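Local structure of extracellular ligand-binding receptor (Rhodopseudomonas palustris, 4F06) at residues A[19-24]-A[78-83]; A[27-32]-A[47-52]; A[119-124]-A[230-235]; A[59-64]-A[89-94]. The protein binds p-hydroxybenzoic acid and probably delivers lignin-derived benzoate derivatives to an ABC transporter as its solute-binding component. All coordinates share one frame; numbering follows the deposited sequence. Where two conformers were deposited one is given.

Contact 1: residues A[19-24]-A[78-83]. With PHB (p-hydroxybenzoic acid), chain B.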
loop_
_atom_site.group_PDB
_atom_site.type_symbol
_atom_site.label_atom_id
_atom_site.label_comp_id
_atom_site.label_asym_id
_atom_site.label_seq_id
_atom_site.Cartn_x
_atom_site.Cartn_y
_atom_site.Cartn_z
ATOM N N ALA A 19 -3.398 10.823 8.865
ATOM C CA ALA A 19 -2.214 10.916 9.719
ATOM C C ALA A 19 -1.696 9.563 10.161
ATOM O O ALA A 19 -0.482 9.398 10.315
ATOM C CB ALA A 19 -2.523 11.750 10.949
ATOM N N LEU A 20 -2.571 8.586 10.386
ATOM C CA LEU A 20 -2.050 7.310 10.870
ATOM C C LEU A 20 -1.112 6.671 9.882
ATOM O O LEU A 20 -0.171 5.986 10.247
ATOM C CB LEU A 20 -3.223 6.355 11.175
ATOM C CG LEU A 20 -2.802 5.054 11.913
ATOM C CD1 LEU A 20 -1.952 5.311 13.182
ATOM C CD2 LEU A 20 -4.072 4.353 12.352
ATOM N N PHE A 21 -1.365 6.874 8.584
ATOM C CA PHE A 21 -0.548 6.224 7.554
ATOM C C PHE A 21 0.857 6.789 7.476
ATOM O O PHE A 21 1.818 6.028 7.192
ATOM C CB PHE A 21 -1.258 6.228 6.210
ATOM C CG PHE A 21 -2.559 5.500 6.322
ATOM C CD1 PHE A 21 -2.565 4.100 6.345
ATOM C CD2 PHE A 21 -3.766 6.201 6.531
ATOM C CE1 PHE A 21 -3.764 3.418 6.553
ATOM C CE2 PHE A 21 -4.965 5.495 6.742
ATOM C CZ PHE A 21 -4.948 4.109 6.757
ATOM N N GLY A 22 1.022 8.094 7.687
ATOM C CA GLY A 22 2.369 8.674 7.745
ATOM C C GLY A 22 3.054 8.380 9.061
ATOM O O GLY A 22 4.278 8.107 9.090
ATOM N N LYS A 23 2.296 8.415 10.161
ATOM C CA LYS A 23 2.853 7.984 11.446
ATOM C C LYS A 23 3.413 6.557 11.313
ATOM O O LYS A 23 4.460 6.252 11.888
ATOM C CB LYS A 23 1.787 8.007 12.542
ATOM C CG LYS A 23 2.266 7.631 13.939
ATOM C CD LYS A 23 1.109 7.662 14.962
ATOM C CE LYS A 23 1.521 7.332 16.382
ATOM N NZ LYS A 23 0.339 7.516 17.265
ATOM N N ASN A 24 2.722 5.699 10.567
ATOM C CA ASN A 24 3.219 4.336 10.350
ATOM C C ASN A 24 4.529 4.265 9.577
ATOM O O ASN A 24 5.291 3.347 9.786
ATOM C CB ASN A 24 2.167 3.468 9.675
ATOM C CG ASN A 24 1.335 2.655 10.653
ATOM O OD1 ASN A 24 1.644 1.487 10.932
ATOM N ND2 ASN A 24 0.323 3.270 11.246
ATOM N N GLY A 78 8.654 7.428 0.804
ATOM C CA GLY A 78 7.309 7.637 1.348
ATOM C C GLY A 78 6.291 7.680 0.247
ATOM O O GLY A 78 6.258 6.786 -0.627
ATOM N N LEU A 79 5.490 8.752 0.260
ATOM C CA LEU A 79 4.494 9.099 -0.783
ATOM C C LEU A 79 3.270 8.217 -0.671
ATOM O O LEU A 79 3.170 7.135 -1.294
ATOM C CB LEU A 79 5.082 9.156 -2.217
ATOM C CG LEU A 79 6.114 10.258 -2.503
ATOM C CD1 LEU A 79 5.469 11.644 -2.334
ATOM C CD2 LEU A 79 7.418 10.121 -1.728
ATOM N N TYR A 80 2.318 8.684 0.126
ATOM C CA TYR A 80 1.082 7.943 0.300
ATOM C C TYR A 80 0.236 7.925 -1.003
ATOM O O TYR A 80 -0.234 6.859 -1.435
ATOM C CB TYR A 80 0.265 8.551 1.445
ATOM C CG TYR A 80 -0.877 7.674 1.894
ATOM C CD1 TYR A 80 -0.624 6.404 2.427
ATOM C CD2 TYR A 80 -2.211 8.103 1.773
ATOM C CE1 TYR A 80 -1.677 5.573 2.818
ATOM C CE2 TYR A 80 -3.279 7.303 2.202
ATOM C CZ TYR A 80 -3.001 6.038 2.707
ATOM O OH TYR A 80 -3.995 5.158 3.104
ATOM N N PHE A 81 0.031 9.111 -1.605
ATOM C CA PHE A 81 -0.870 9.221 -2.742
ATOM C C PHE A 81 -0.147 9.179 -4.089
ATOM O O PHE A 81 0.861 9.880 -4.287
ATOM C CB PHE A 81 -1.678 10.528 -2.642
ATOM C CG PHE A 81 -2.680 10.551 -1.488
ATOM C CD1 PHE A 81 -3.811 9.745 -1.565
ATOM C CD2 PHE A 81 -2.494 11.372 -0.388
ATOM C CE1 PHE A 81 -4.752 9.755 -0.548
ATOM C CE2 PHE A 81 -3.446 11.384 0.632
ATOM C CZ PHE A 81 -4.590 10.584 0.549
ATOM N N THR A 82 -0.767 8.471 -5.003
ATOM C CA THR A 82 -0.237 8.418 -6.379
ATOM C C THR A 82 0.090 9.788 -6.994
ATOM O O THR A 82 1.176 9.957 -7.509
ATOM C CB THR A 82 -1.186 7.602 -7.275
ATOM O OG1 THR A 82 -1.019 6.215 -7.024
ATOM C CG2 THR A 82 -0.935 7.843 -8.764
ATOM N N PRO A 83 -0.845 10.761 -6.991
ATOM C CA PRO A 83 -0.541 12.047 -7.641
ATOM C C PRO A 83 0.649 12.750 -7.034
ATOM O O PRO A 83 1.332 13.519 -7.698
ATOM C CB PRO A 83 -1.860 12.860 -7.508
ATOM C CG PRO A 83 -2.659 12.119 -6.446
ATOM C CD PRO A 83 -2.279 10.672 -6.647
HETATM C "C1'" PHB B . -2.504 5.727 -3.883
HETATM O "O1'" PHB B . -1.770 5.173 -4.712
HETATM O "O2'" PHB B . -2.882 6.943 -4.001
HETATM C C1 PHB B . -3.007 4.909 -2.736
HETATM C C2 PHB B . -3.106 3.509 -2.854
HETATM C C3 PHB B . -3.615 2.759 -1.821
HETATM C C4 PHB B . -4.069 3.371 -0.671
HETATM C C5 PHB B . -3.988 4.742 -0.540
HETATM C C6 PHB B . -3.475 5.526 -1.565
HETATM O O4 PHB B . -4.622 2.684 0.348
#
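One of the two p-hydroxybenzoic acid pockets is backed here by two aromatic side chains, Phe21 at the start of helix 19-36 and Tyr80 in the loop that follows strand 75-78. Phe21 CB lies 3.5 Å from Tyr80 CE1. The rings are nearly parallel, with planes at 23°, but offset enough that little stacking results. What covers the Phe21 ring is the phenol oxygen: Tyr80 OH sits 3.4 Å above the centre of that face. Tyr80 has its CG anti to the backbone N (chi1 -167°), which carries the ring out toward the helix. The hydroxyl is hydrogen-bonded to Ala204 O. The ligand lies over one face of the Tyr80 ring, its C6 offset toward the rim. With an alanine at Phe21, Tyr80 would probably lose the flat surface under its hydroxyl and be freer to shift against the ligand. The same loop also grips the carboxylate. Thr82 N donates to PHB O2' at 2.8 Å and a nearly straight 167°, and Thr82 OG1 donates to PHB O1' at 2.6 Å. Phe81 is the N-cap residue of helix 82-88, so both donors lie at its start. The carboxylate thus meets directed donors at a helix N-terminus, which would favour its negative charge, while the ligand ring lies along Tyr80, backed by Phe21 in the second shell.

Contact 2: residues A[27-32]-A[47-52]. With SO4 (sulfate ion), chain H.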
loop_
_atom_site.group_PDB
_atom_site.type_symbol
_atom_site.label_atom_id
_atom_site.label_comp_id
_atom_site.label_asym_id
_atom_site.label_seq_id
_atom_site.Cartn_x
_atom_site.Cartn_y
_atom_site.Cartn_z
HETATM N N MSE A 27 6.828 4.756 12.378
HETATM C CA MSE A 27 6.848 3.524 13.201
HETATM C C MSE A 27 7.693 2.427 12.565
HETATM O O MSE A 27 8.469 1.745 13.234
HETATM C CB MSE A 27 5.423 3.021 13.404
HETATM C CG MSE A 27 4.608 3.934 14.280
HETATM SE SE MSE A 27 2.704 3.660 14.153
HETATM C CE MSE A 27 2.570 1.890 14.191
ATOM N N GLY A 28 7.525 2.223 11.273
ATOM C CA GLY A 28 8.248 1.142 10.555
ATOM C C GLY A 28 9.742 1.453 10.481
ATOM O O GLY A 28 10.574 0.545 10.703
ATOM N N ILE A 29 10.101 2.705 10.195
ATOM C CA ILE A 29 11.518 3.104 10.210
ATOM C C ILE A 29 12.096 2.982 11.618
ATOM O O ILE A 29 13.217 2.444 11.796
ATOM C CB ILE A 29 11.657 4.511 9.660
ATOM C CG1 ILE A 29 11.401 4.456 8.112
ATOM C CG2 ILE A 29 13.040 5.094 9.981
ATOM C CD1 ILE A 29 11.067 5.816 7.511
ATOM N N ASP A 30 11.323 3.377 12.648
ATOM C CA ASP A 30 11.817 3.252 14.022
ATOM C C ASP A 30 12.038 1.797 14.377
ATOM O O ASP A 30 12.979 1.469 15.113
ATOM C CB ASP A 30 10.829 3.880 15.025
ATOM C CG ASP A 30 10.829 5.387 15.010
ATOM O OD1 ASP A 30 11.750 5.990 14.436
ATOM O OD2 ASP A 30 9.913 5.994 15.660
ATOM N N ALA A 31 11.176 0.908 13.891
ATOM C CA ALA A 31 11.354 -0.521 14.137
ATOM C C ALA A 31 12.645 -1.029 13.469
ATOM O O ALA A 31 13.424 -1.809 14.068
ATOM C CB ALA A 31 10.149 -1.333 13.655
ATOM N N TRP A 32 12.881 -0.597 12.229
ATOM C CA TRP A 32 14.112 -0.948 11.539
ATOM C C TRP A 32 15.335 -0.525 12.331
ATOM O O TRP A 32 16.271 -1.313 12.505
ATOM C CB TRP A 32 14.097 -0.317 10.108
ATOM C CG TRP A 32 15.380 -0.653 9.417
ATOM C CD1 TRP A 32 16.526 0.140 9.362
ATOM C CD2 TRP A 32 15.714 -1.902 8.764
ATOM N NE1 TRP A 32 17.521 -0.533 8.672
ATOM C CE2 TRP A 32 17.096 -1.775 8.313
ATOM C CE3 TRP A 32 15.009 -3.082 8.511
ATOM C CZ2 TRP A 32 17.761 -2.823 7.677
ATOM C CZ3 TRP A 32 15.696 -4.128 7.880
ATOM C CH2 TRP A 32 17.027 -3.986 7.476
ATOM N N PHE A 47 16.592 10.149 9.317
ATOM C CA PHE A 47 15.346 10.315 8.585
ATOM C C PHE A 47 14.693 11.622 9.001
ATOM O O PHE A 47 14.572 11.921 10.201
ATOM C CB PHE A 47 14.450 9.117 8.873
ATOM C CG PHE A 47 14.988 7.818 8.315
ATOM C CD1 PHE A 47 15.864 7.015 9.079
ATOM C CD2 PHE A 47 14.586 7.370 7.029
ATOM C CE1 PHE A 47 16.380 5.827 8.562
ATOM C CE2 PHE A 47 15.104 6.167 6.526
ATOM C CZ PHE A 47 15.979 5.393 7.295
ATOM N N VAL A 48 14.287 12.398 7.991
ATOM C CA VAL A 48 13.667 13.746 8.113
ATOM C C VAL A 48 12.254 13.654 7.506
ATOM O O VAL A 48 12.116 13.241 6.357
ATOM C CB VAL A 48 14.503 14.807 7.339
ATOM C CG1 VAL A 48 13.915 16.217 7.540
ATOM C CG2 VAL A 48 15.976 14.733 7.775
ATOM N N TYR A 49 11.215 14.014 8.266
ATOM C CA TYR A 49 9.831 13.804 7.822
ATOM C C TYR A 49 9.185 15.103 7.375
ATOM O O TYR A 49 9.313 16.140 8.044
ATOM C CB TYR A 49 8.992 13.158 8.964
ATOM C CG TYR A 49 9.534 11.801 9.345
ATOM C CD1 TYR A 49 10.563 11.672 10.279
ATOM C CD2 TYR A 49 9.035 10.651 8.731
ATOM C CE1 TYR A 49 11.065 10.412 10.592
ATOM C CE2 TYR A 49 9.541 9.401 9.047
ATOM C CZ TYR A 49 10.551 9.292 9.959
ATOM O OH TYR A 49 11.055 8.041 10.273
ATOM N N ARG A 50 8.424 15.042 6.292
ATOM C CA ARG A 50 7.673 16.194 5.813
ATOM C C ARG A 50 6.254 15.731 5.492
ATOM O O ARG A 50 6.014 14.557 5.147
ATOM C CB ARG A 50 8.340 16.757 4.544
ATOM C CG ARG A 50 9.733 17.343 4.751
ATOM C CD ARG A 50 9.684 18.568 5.667
ATOM N NE ARG A 50 11.016 19.166 5.884
ATOM C CZ ARG A 50 11.765 18.983 6.960
ATOM N NH1 ARG A 50 11.335 18.196 7.948
ATOM N NH2 ARG A 50 12.948 19.601 7.047
ATOM N N ASP A 51 5.301 16.663 5.566
ATOM C CA ASP A 51 3.880 16.303 5.573
ATOM C C ASP A 51 3.193 16.565 4.224
ATOM O O ASP A 51 2.938 17.698 3.814
ATOM C CB ASP A 51 3.225 17.097 6.711
ATOM C CG ASP A 51 1.815 16.694 7.002
ATOM O OD1 ASP A 51 1.266 15.707 6.421
ATOM O OD2 ASP A 51 1.250 17.391 7.874
ATOM N N GLU A 52 2.869 15.457 3.585
ATOM C CA GLU A 52 2.174 15.423 2.350
ATOM C C GLU A 52 0.705 15.894 2.430
ATOM O O GLU A 52 0.162 16.453 1.436
ATOM C CB GLU A 52 2.254 13.924 2.000
ATOM C CG GLU A 52 1.506 13.476 0.830
ATOM C CD GLU A 52 1.716 11.997 0.489
ATOM O OE1 GLU A 52 2.510 11.265 1.174
ATOM O OE2 GLU A 52 1.060 11.599 -0.448
HETATM S S SO4 H . 13.804 18.523 10.775
HETATM O O1 SO4 H . 13.653 19.422 11.950
HETATM O O2 SO4 H . 14.194 19.339 9.588
HETATM O O3 SO4 H . 14.881 17.530 11.052
HETATM O O4 SO4 H . 12.533 17.787 10.504
HETATM O O HOH W 1 12.557 7.981 12.517
#
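Ile29 on helix 19-36 packs on Phe47 and Tyr49 of strand 43-51, within a beta-alpha-beta crossover. Strands 5-12 and 43-51 are parallel neighbours in one sheet, and the helix connects them. Ile29 has the largest surface buried by the contact. Its CG2 is anti to the backbone N, while CG1 lies beside the backbone N (chi1 -72°), and both methyls reach both residues. CG2 makes a CH-pi contact over the face of Phe47, 3.6 Å from the ring centroid and 14° off the ring normal. CD1 lies 3.5 Å from Tyr49 OH and meets that ring obliquely. Phe47 and Tyr49 stand two residues apart on the strand and both turn their side chains to the helix. Val10 of strand 5-12 and Ala288 of helix 283-301 also touch Ile29, so the methyl groups lie among apolar neighbours. Val48 and Arg50 turn the other way, toward helix 57-69. There the Arg50 guanidinium holds a sulfate, probably from the crystallisation liquor, with NH1 donating to O4 at 2.9 Å and NH2 to O2 at 2.8 Å; Glu66 pairs with its NE. The helix and strand also meet through a water at the edge of the Tyr49 ring. It lies 2.7 Å from Tyr49 OH and donates to Asp30 OD1 at 2.9 Å.

Contact 3: residues A[119-124]-A[230-235]. With PHB (p-hydroxybenzoic acid), chain B.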
loop_
_atom_site.group_PDB
_atom_site.type_symbol
_atom_site.label_atom_id
_atom_site.label_comp_id
_atom_site.label_asym_id
_atom_site.label_seq_id
_atom_site.Cartn_x
_atom_site.Cartn_y
_atom_site.Cartn_z
ATOM N N THR A 119 8.395 -0.497 -2.351
ATOM C CA THR A 119 8.318 -1.587 -1.357
ATOM C C THR A 119 6.892 -1.733 -0.821
ATOM O O THR A 119 6.694 -2.475 0.172
ATOM C CB THR A 119 9.286 -1.338 -0.177
ATOM O OG1 THR A 119 8.989 -0.051 0.365
ATOM C CG2 THR A 119 10.740 -1.376 -0.648
ATOM N N SER A 120 5.915 -1.108 -1.474
ATOM C CA SER A 120 4.536 -1.252 -1.017
ATOM C C SER A 120 3.832 -2.350 -1.812
ATOM O O SER A 120 3.945 -3.535 -1.440
ATOM C CB SER A 120 3.805 0.094 -1.060
ATOM O OG SER A 120 3.844 0.619 -2.408
ATOM N N PHE A 121 3.154 -1.999 -2.925
ATOM C CA PHE A 121 2.281 -2.926 -3.669
ATOM C C PHE A 121 1.830 -2.166 -4.879
ATOM O O PHE A 121 1.965 -0.931 -4.944
ATOM C CB PHE A 121 1.067 -3.404 -2.811
ATOM C CG PHE A 121 0.223 -2.248 -2.254
ATOM C CD1 PHE A 121 0.681 -1.591 -1.085
ATOM C CD2 PHE A 121 -0.961 -1.834 -2.851
ATOM C CE1 PHE A 121 -0.078 -0.548 -0.516
ATOM C CE2 PHE A 121 -1.717 -0.790 -2.298
ATOM C CZ PHE A 121 -1.254 -0.145 -1.160
ATOM N N THR A 122 1.225 -2.873 -5.828
ATOM C CA THR A 122 0.409 -2.190 -6.861
ATOM C C THR A 122 -1.032 -2.646 -6.810
ATOM O O THR A 122 -1.378 -3.704 -6.241
ATOM C CB THR A 122 0.935 -2.295 -8.317
ATOM O OG1 THR A 122 0.611 -3.588 -8.836
ATOM C CG2 THR A 122 2.411 -1.994 -8.382
HETATM N N MSE A 123 -1.909 -1.834 -7.369
HETATM C CA MSE A 123 -3.307 -2.202 -7.438
HETATM C C MSE A 123 -3.533 -3.445 -8.286
HETATM O O MSE A 123 -4.269 -4.334 -7.907
HETATM C CB MSE A 123 -4.142 -1.040 -7.964
HETATM C CG MSE A 123 -4.002 0.228 -7.105
HETATM SE SE MSE A 123 -4.379 -0.033 -5.216
HETATM C CE MSE A 123 -6.092 -0.886 -5.400
ATOM N N PHE A 124 -2.889 -3.525 -9.454
ATOM C CA PHE A 124 -3.001 -4.753 -10.237
ATOM C C PHE A 124 -2.527 -5.991 -9.478
ATOM O O PHE A 124 -3.128 -7.067 -9.573
ATOM C CB PHE A 124 -2.135 -4.615 -11.506
ATOM C CG PHE A 124 -2.897 -4.155 -12.720
ATOM C CD1 PHE A 124 -3.148 -2.784 -12.937
ATOM C CD2 PHE A 124 -3.288 -5.061 -13.734
ATOM C CE1 PHE A 124 -3.834 -2.381 -14.086
ATOM C CE2 PHE A 124 -3.957 -4.613 -14.873
ATOM C CZ PHE A 124 -4.231 -3.274 -15.044
ATOM N N THR A 230 -9.686 -4.763 -2.081
ATOM C CA THR A 230 -8.284 -4.853 -1.732
ATOM C C THR A 230 -8.202 -4.504 -0.232
ATOM O O THR A 230 -9.105 -3.898 0.389
ATOM C CB THR A 230 -7.427 -3.956 -2.597
ATOM O OG1 THR A 230 -7.880 -2.597 -2.449
ATOM C CG2 THR A 230 -7.492 -4.364 -4.062
ATOM N N GLY A 231 -7.073 -4.857 0.350
ATOM C CA GLY A 231 -6.889 -4.673 1.807
ATOM C C GLY A 231 -6.868 -3.220 2.246
ATOM O O GLY A 231 -7.021 -2.941 3.431
ATOM N N ASP A 232 -6.744 -2.283 1.305
ATOM C CA ASP A 232 -6.878 -0.855 1.607
ATOM C C ASP A 232 -8.171 -0.558 2.335
ATOM O O ASP A 232 -8.246 0.420 3.080
ATOM C CB ASP A 232 -6.864 -0.090 0.283
ATOM C CG ASP A 232 -5.642 -0.454 -0.523
ATOM O OD1 ASP A 232 -4.560 0.084 -0.257
ATOM O OD2 ASP A 232 -5.767 -1.358 -1.383
ATOM N N VAL A 233 -9.195 -1.361 2.071
ATOM C CA VAL A 233 -10.546 -1.041 2.535
ATOM C C VAL A 233 -10.812 -1.530 3.961
ATOM O O VAL A 233 -11.790 -1.098 4.575
ATOM C CB VAL A 233 -11.551 -1.580 1.491
ATOM C CG1 VAL A 233 -12.994 -1.306 1.915
ATOM C CG2 VAL A 233 -11.261 -0.995 0.101
ATOM N N VAL A 234 -9.934 -2.397 4.498
ATOM C CA VAL A 234 -10.138 -3.021 5.800
ATOM C C VAL A 234 -8.858 -2.995 6.623
ATOM O O VAL A 234 -8.532 -3.921 7.339
ATOM C CB VAL A 234 -10.714 -4.433 5.690
ATOM C CG1 VAL A 234 -12.176 -4.387 5.249
ATOM C CG2 VAL A 234 -9.885 -5.283 4.735
ATOM N N THR A 235 -8.147 -1.882 6.596
ATOM C CA THR A 235 -6.934 -1.769 7.402
ATOM C C THR A 235 -7.221 -1.982 8.875
ATOM O O THR A 235 -8.264 -1.585 9.413
ATOM C CB THR A 235 -6.138 -0.493 7.171
ATOM O OG1 THR A 235 -6.914 0.635 7.532
ATOM C CG2 THR A 235 -5.695 -0.393 5.704
HETATM C "C1'" PHB B . -2.504 5.727 -3.883
HETATM O "O1'" PHB B . -1.770 5.173 -4.712
HETATM O "O2'" PHB B . -2.882 6.943 -4.001
HETATM C C1 PHB B . -3.007 4.909 -2.736
HETATM C C2 PHB B . -3.106 3.509 -2.854
HETATM C C3 PHB B . -3.615 2.759 -1.821
HETATM C C4 PHB B . -4.069 3.371 -0.671
HETATM C C5 PHB B . -3.988 4.742 -0.540
HETATM C C6 PHB B . -3.475 5.526 -1.565
HETATM O O4 PHB B . -4.622 2.684 0.348
#
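Phe121 and Asp232 meet beside the phenol end of p-hydroxybenzoic acid, in the ligand-binding cleft of this periplasmic binding protein. Hydrogen bonds fix the carboxylate. PHB O4 donates to Asp232 OD1 at 2.7 Å, and Tyr253 OH is a second partner of the same oxygen. Thr230 OG1 donates to Asp232 OD2 at 2.7 Å, on the anti lone pair. Both carboxylate oxygens are therefore engaged, and the group is unlikely to turn. Were Asp232 an alanine, the ligand hydroxyl and Thr230 OG1 would probably lose their acceptor, Tyr253 OH its partner, and a gap would open beside Phe121.

The remaining contacts are van der Waals. Phe121 CZ lies 3.4 Å from Asp232 OD1, with the ring and carboxylate planes 43° apart. The same CZ is 3.8 Å from PHB C3, which lies near the plane of the Phe121 ring at its edge. Met123, a selenomethionine, is bent at chi2 and chi3, and the bends swing its methyl across to the other segment. Its CE comes to 3.9 Å from Thr230 OG1, and the two side chains cross at about a right angle. Segment 119-124 leads from strand 116-118 of the six-strand sheet into helix 123-136. Segment 230-235 starts at the end of strand 226-230 of the other sheet. Phe201 of strand 197-201 touches Met123, Thr230 and Asp232, and Pro151 and Ala155 of helix 150-165 also touch Met123.

Contact 4: residues A[59-64]-A[89-94]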
loop_
_atom_site.group_PDB
_atom_site.type_symbol
_atom_site.label_atom_id
_atom_site.label_comp_id
_atom_site.label_asym_id
_atom_site.label_seq_id
_atom_site.Cartn_x
_atom_site.Cartn_y
_atom_site.Cartn_z
ATOM N N GLN A 59 2.467 20.685 -3.729
ATOM C CA GLN A 59 2.987 20.683 -2.377
ATOM C C GLN A 59 4.043 19.592 -2.209
ATOM O O GLN A 59 5.093 19.826 -1.606
ATOM C CB GLN A 59 1.850 20.486 -1.386
ATOM C CG GLN A 59 2.315 20.347 0.056
ATOM C CD GLN A 59 1.086 20.422 0.923
ATOM O OE1 GLN A 59 0.357 19.441 1.071
ATOM N NE2 GLN A 59 0.754 21.593 1.341
ATOM N N SER A 60 3.778 18.394 -2.715
ATOM C CA SER A 60 4.779 17.322 -2.564
ATOM C C SER A 60 6.039 17.576 -3.388
ATOM O O SER A 60 7.139 17.305 -2.910
ATOM C CB SER A 60 4.193 15.971 -2.925
ATOM O OG SER A 60 3.461 15.413 -1.811
ATOM N N LYS A 61 5.879 18.174 -4.578
ATOM C CA LYS A 61 7.042 18.582 -5.349
ATOM C C LYS A 61 7.918 19.556 -4.550
ATOM O O LYS A 61 9.137 19.409 -4.468
ATOM C CB LYS A 61 6.611 19.179 -6.694
ATOM C CG LYS A 61 7.764 19.482 -7.627
ATOM C CD LYS A 61 7.270 20.093 -8.939
ATOM C CE LYS A 61 8.421 20.435 -9.857
ATOM N NZ LYS A 61 7.911 21.131 -11.070
ATOM N N ALA A 62 7.269 20.563 -3.933
ATOM C CA ALA A 62 8.007 21.561 -3.175
ATOM C C ALA A 62 8.678 20.928 -1.960
ATOM O O ALA A 62 9.811 21.281 -1.630
ATOM C CB ALA A 62 7.087 22.704 -2.779
ATOM N N LEU A 63 8.007 19.993 -1.279
ATOM C CA LEU A 63 8.646 19.351 -0.126
ATOM C C LEU A 63 9.880 18.577 -0.578
ATOM O O LEU A 63 10.909 18.619 0.107
ATOM C CB LEU A 63 7.668 18.379 0.538
ATOM C CG LEU A 63 6.466 18.997 1.276
ATOM C CD1 LEU A 63 5.527 17.867 1.688
ATOM C CD2 LEU A 63 6.887 19.856 2.445
ATOM N N ALA A 64 9.764 17.861 -1.692
ATOM C CA ALA A 64 10.924 17.105 -2.184
ATOM C C ALA A 64 12.095 18.024 -2.526
ATOM O O ALA A 64 13.248 17.718 -2.206
ATOM C CB ALA A 64 10.487 16.265 -3.370
ATOM N N ALA A 89 8.439 12.236 -9.067
ATOM C CA ALA A 89 9.205 11.334 -9.950
ATOM C C ALA A 89 10.119 12.032 -10.983
ATOM O O ALA A 89 11.281 11.636 -11.109
ATOM C CB ALA A 89 8.242 10.392 -10.648
ATOM N N PRO A 90 9.612 13.046 -11.721
ATOM C CA PRO A 90 10.438 13.620 -12.815
ATOM C C PRO A 90 11.657 14.395 -12.246
ATOM O O PRO A 90 12.561 14.709 -13.022
ATOM C CB PRO A 90 9.449 14.479 -13.667
ATOM C CG PRO A 90 8.283 14.670 -12.783
ATOM C CD PRO A 90 8.232 13.595 -11.748
ATOM N N LEU A 91 11.746 14.701 -10.935
ATOM C CA LEU A 91 12.843 15.492 -10.310
ATOM C C LEU A 91 14.075 14.634 -10.109
ATOM O O LEU A 91 15.183 15.143 -9.962
ATOM C CB LEU A 91 12.413 16.085 -8.871
ATOM C CG LEU A 91 11.133 16.869 -8.782
ATOM C CD1 LEU A 91 10.937 17.188 -7.340
ATOM C CD2 LEU A 91 11.311 18.136 -9.599
ATOM N N LEU A 92 13.842 13.343 -9.928
ATOM C CA LEU A 92 14.821 12.498 -9.231
ATOM C C LEU A 92 16.113 12.302 -9.999
ATOM O O LEU A 92 17.198 12.339 -9.404
ATOM C CB LEU A 92 14.229 11.114 -8.939
ATOM C CG LEU A 92 12.929 11.116 -8.115
ATOM C CD1 LEU A 92 12.343 9.715 -8.116
ATOM C CD2 LEU A 92 13.194 11.666 -6.700
ATOM N N GLN A 93 16.010 12.102 -11.323
ATOM C CA GLN A 93 17.207 11.745 -12.038
ATOM C C GLN A 93 18.160 12.946 -12.126
ATOM O O GLN A 93 19.377 12.829 -11.846
ATOM C CB GLN A 93 16.865 11.208 -13.407
ATOM C CG GLN A 93 18.075 10.738 -14.208
ATOM C CD GLN A 93 17.677 10.131 -15.526
ATOM O OE1 GLN A 93 16.559 10.289 -16.015
ATOM N NE2 GLN A 93 18.635 9.411 -16.136
ATOM N N GLU A 94 17.641 14.137 -12.453
ATOM C CA GLU A 94 18.484 15.332 -12.481
ATOM C C GLU A 94 19.070 15.628 -11.102
ATOM O O GLU A 94 20.219 16.092 -10.996
ATOM C CB GLU A 94 17.699 16.535 -13.052
ATOM C CG GLU A 94 18.509 17.819 -13.175
ATOM C CD GLU A 94 19.617 17.723 -14.208
ATOM O OE1 GLU A 94 19.641 16.772 -15.035
ATOM O OE2 GLU A 94 20.456 18.654 -14.222
#
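The backbones of 59-64 and 89-94 come nearest at Lys61 and Leu91, whose CA atoms are 8.2 Å apart. Segment 59-64 is regular helix, while 89-94 runs into helix 92-95. Leu91 carries the contact and points toward the other helix. Its two methyl groups divide the work. CD2 touches the far end of the Lys61 chain, 3.7 Å from CE. CD1 lies nearer the helix backbone, 3.9 Å from Lys61 CG and 4.1 Å from Ala64 CB. Lys61 and Ala64 are three residues apart, about one helical turn, so one Leu91 methyl can touch both. The Lys61 chain is fully extended, with CG anti to the backbone N (chi1 -173°). It crosses Leu91 at a slant and covers it with methylene groups. No hydrogen bond joins the two segments; the contact is apolar. Lys61 is exposed and forms the outer edge, while Ala64 is buried beneath. Deeper still, Ala64 also touches Val88 of helix 82-88 and Leu76 of strand 75-78. Leu92, next to Leu91, packs on Leu76 and on Ile116 of strand 116-118. The two helical pieces thus lie side by side over one face of the six-strand sheet.

Contacts 1 and 3 both touch the same p-hydroxybenzoic acid molecule, with centres about 13 Å apart. Contact 1 serves its carboxylate end and contact 3 its hydroxyl end. They also meet directly, Phe21 CZ lying 4.1 Å from Thr235 OG1. Contact 2 shares helix 19-36 with contact 1 and backs the pocket loop: Glu52 OE1 is 2.8 Å from Tyr80 N, and Glu52 OE2 is 2.9 Å from Phe81 N, both probable hydrogen bonds. Trp32 of contact 2 touches a second bound p-hydroxybenzoic acid. Contact 4 lies farther out, its centre about 24 Å from that of contact 3. It meets contact 2 through packing, with Arg50 CB 4.0 Å from Leu63 CD2.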